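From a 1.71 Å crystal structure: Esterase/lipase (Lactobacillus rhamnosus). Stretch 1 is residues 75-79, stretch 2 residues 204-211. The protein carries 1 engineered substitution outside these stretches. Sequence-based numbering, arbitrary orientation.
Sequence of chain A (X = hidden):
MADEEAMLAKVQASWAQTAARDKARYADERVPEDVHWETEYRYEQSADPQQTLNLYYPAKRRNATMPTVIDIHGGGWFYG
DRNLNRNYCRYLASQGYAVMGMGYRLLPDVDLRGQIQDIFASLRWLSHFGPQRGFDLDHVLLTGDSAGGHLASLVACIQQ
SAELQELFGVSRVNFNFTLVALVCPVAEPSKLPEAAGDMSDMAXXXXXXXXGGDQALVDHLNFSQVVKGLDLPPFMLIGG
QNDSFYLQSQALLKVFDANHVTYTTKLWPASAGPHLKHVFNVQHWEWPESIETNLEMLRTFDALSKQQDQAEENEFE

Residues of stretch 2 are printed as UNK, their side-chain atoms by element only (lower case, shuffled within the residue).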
# COMPACT_ATOMS: atom_id res chain seq x y z
N GLY A 75 25.89 -0.86 -3.48
CA GLY A 75 25.39 -0.82 -4.84
C GLY A 75 26.44 -0.56 -5.90
O GLY A 75 26.16 0.02 -6.98
N GLY A 76 27.62 -1.07 -5.67
CA GLY A 76 28.62 -1.06 -6.71
C GLY A 76 29.07 0.27 -7.21
O GLY A 76 29.57 0.39 -8.37
N TRP A 77 28.86 1.35 -6.45
CA TRP A 77 29.13 2.75 -6.84
C TRP A 77 28.26 3.37 -7.93
O TRP A 77 28.26 4.59 -8.11
CB TRP A 77 30.68 2.98 -7.08
CG TRP A 77 31.67 2.46 -6.10
CD1 TRP A 77 32.09 3.08 -4.97
CD2 TRP A 77 32.36 1.20 -6.11
NE1 TRP A 77 32.96 2.34 -4.31
CE2 TRP A 77 33.17 1.17 -4.97
CE3 TRP A 77 32.39 0.12 -7.01
CZ2 TRP A 77 34.03 0.08 -4.66
CZ3 TRP A 77 33.22 -0.93 -6.75
CH2 TRP A 77 34.05 -0.97 -5.55
N PHE A 78 27.43 2.50 -8.55
CA PHE A 78 26.56 2.82 -9.67
C PHE A 78 25.07 2.85 -9.34
O PHE A 78 24.23 3.28 -10.13
CB PHE A 78 26.73 1.75 -10.80
CG PHE A 78 27.91 1.97 -11.73
CD1 PHE A 78 29.16 1.45 -11.41
CD2 PHE A 78 27.75 2.69 -12.92
CE1 PHE A 78 30.26 1.58 -12.27
CE2 PHE A 78 28.87 2.84 -13.76
CZ PHE A 78 30.09 2.32 -13.42
N TYR A 79 24.73 2.41 -8.12
CA TYR A 79 23.33 2.09 -7.77
C TYR A 79 23.08 2.48 -6.32
O TYR A 79 23.93 2.36 -5.44
CB TYR A 79 23.04 0.60 -7.95
CG TYR A 79 21.77 0.06 -7.41
CD1 TYR A 79 21.73 -0.62 -6.24
CD2 TYR A 79 20.58 0.33 -8.02
CE1 TYR A 79 20.56 -1.09 -5.72
CE2 TYR A 79 19.37 -0.07 -7.49
CZ TYR A 79 19.36 -0.81 -6.31
OH TYR A 79 18.16 -1.28 -5.72
N UNK A 204 37.67 -3.65 -14.93
CA UNK A 204 38.54 -2.57 -15.37
C UNK A 204 37.67 -1.34 -15.63
O UNK A 204 38.10 -0.19 -15.45
c UNK A 204 39.34 -2.98 -16.62
N UNK A 205 36.45 -1.57 -16.08
CA UNK A 205 35.49 -0.50 -16.31
C UNK A 205 35.06 0.20 -14.98
O UNK A 205 34.95 1.43 -14.92
c UNK A 205 34.25 -1.01 -17.01
c UNK A 205 31.38 2.05 -17.86
c UNK A 205 33.50 0.99 -18.29
c UNK A 205 32.02 0.13 -16.59
c UNK A 205 31.12 1.12 -16.86
c UNK A 205 32.56 1.96 -18.60
c UNK A 205 33.25 0.04 -17.32
N UNK A 206 34.77 -0.59 -13.96
CA UNK A 206 34.51 -0.03 -12.61
C UNK A 206 35.69 0.87 -12.10
O UNK A 206 35.51 1.99 -11.54
c UNK A 206 34.21 -1.09 -11.55
o UNK A 206 28.88 -3.10 -11.57
c UNK A 206 30.21 -2.61 -11.52
c UNK A 206 32.37 -2.46 -12.51
c UNK A 206 30.62 -1.74 -10.55
c UNK A 206 31.91 -1.24 -10.58
c UNK A 206 31.06 -2.91 -12.53
c UNK A 206 32.81 -1.60 -11.56
N UNK A 207 36.87 0.34 -12.25
CA UNK A 207 38.06 1.02 -11.80
C UNK A 207 38.29 2.33 -12.55
O UNK A 207 38.66 3.35 -11.94
c UNK A 207 39.26 0.07 -11.89
c UNK A 207 40.31 -2.18 -11.32
c UNK A 207 39.21 -1.17 -11.00
c UNK A 207 39.29 -0.69 -9.58
N UNK A 208 38.05 2.31 -13.86
CA UNK A 208 38.12 3.52 -14.66
C UNK A 208 37.12 4.59 -14.28
O UNK A 208 37.43 5.77 -14.26
o UNK A 208 40.34 2.67 -16.04
o UNK A 208 39.26 2.15 -17.93
c UNK A 208 39.27 2.60 -16.74
c UNK A 208 37.96 3.15 -16.14
N UNK A 209 35.89 4.20 -14.04
CA UNK A 209 34.87 5.15 -13.66
C UNK A 209 35.16 5.64 -12.21
O UNK A 209 34.82 6.81 -11.94
c UNK A 209 33.44 4.56 -13.86
c UNK A 209 33.02 4.32 -15.33
c UNK A 209 32.91 5.32 -17.64
n UNK A 209 33.25 6.54 -18.40
c UNK A 209 33.20 5.56 -16.17
N UNK A 210 35.65 4.80 -11.35
CA UNK A 210 35.99 5.24 -9.98
C UNK A 210 37.09 6.30 -10.05
O UNK A 210 37.01 7.32 -9.39
c UNK A 210 34.69 4.12 -7.39
c UNK A 210 36.03 2.03 -7.88
c UNK A 210 36.50 4.10 -9.12
c UNK A 210 35.41 3.27 -8.47
N UNK A 211 38.13 6.08 -10.88
CA UNK A 211 39.23 7.03 -10.89
C UNK A 211 38.95 8.26 -11.69
O UNK A 211 39.63 9.29 -11.50
o UNK A 211 40.41 6.29 -12.87
c UNK A 211 40.55 6.39 -11.42

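Stretch 2 is helical throughout, its turns fixed by backbone hydrogen bonds such as the one from the N of position 208 to the O of position 204 (3.0 Å), so residues three or four apart share a side of the helix.

Position 204 carries a single side-chain carbon and lies far from stretch 1. One carbon and nothing more is alanine, Ala-204, a small residue that is at ease in a helix and here remains exposed.

At position 205 one carbon leads to a ring of six carbons with no heteroatom, and the ring meets that of Phe-78. This is the pattern of phenylalanine. The CA-to-CB bond of Phe-205 points sideways; chi1 is t, and the ring end comes nearer, with CE2 3.8 Å from CZ of Phe-78. A purely apolar ring suits this buried spot.

Position 206 again shows one carbon and a six-membered carbon ring, now bearing an oxygen at the far end; the ring meets the O of Gly-76 and the rings of Trp-77 and Phe-78. It is Tyr-206. Its CA-to-CB bond also points sideways, and the ring then reaches stretch 1. Here CE2 lies 3.2 Å from the O of Gly-76, a carbon-to-oxygen approach near the plane of the tyrosine ring, while CD2 is 3.9 Å from CE3 of Trp-77, also at the ring's edge. One face of the ring receives the edge of Phe-78. The hydroxyl is hydrogen-bonded elsewhere in the structure, so a polar tip is affordable in this buried setting.

Position 207 has four carbons forked at the second, beyond CB, and touches nothing on stretch 1; this is leucine. The CA-to-CB bond of Leu-207 points away, and though its end comes nearer, it makes no contact. Unbranched at CB, leucine suits a helix, and its partly exposed place tolerates an apolar chain.

Position 208 has two carbons, the second carrying two oxygens: a carboxylate one carbon beyond CB, hence Asp-208. It is exposed and out of reach of stretch 1, a natural setting for a charged group.

Position 209 is an unbranched row of four carbons ending in nitrogen, its carbons meeting Phe-78: lysine. Lys-209 starts toward stretch 1, and its CG comes within 4.0 Å of CZ of Phe-78. The chain's end then leads away, and NZ is hydrogen-bonded elsewhere; the aliphatic part can thus meet an aromatic ring without burying the amine there.

Position 210 repeats the four-carbon fork, but points toward stretch 1, over a face of Trp-77; it is leucine. CD2 of Leu-210 sits 3.7 Å from CG of Trp-77, in a CH-pi contact with the five-membered ring.

Position 211, one carbon and one oxygen, is out of reach of stretch 1: serine. Small Ser-211 fits a buried place, its hydroxyl hydrogen-bonding nearby in the chain.

The contact works by packing alone: no hydrogen bond crosses between the stretches. Its centre is Tyr-206, whose ring meets Phe-78 edge-to-face, with centroids 5.0 Å apart and planes at 71°. Trp-77 is shared by Tyr-206 at its edge and Leu-210 over a face, one helical turn apart, while Phe-205 and Lys-209 meet Phe-78. Gly-76, Trp-77 and Phe-78 thereby engage four helix residues.

Stretch 2 204-211: AFYLDKLS
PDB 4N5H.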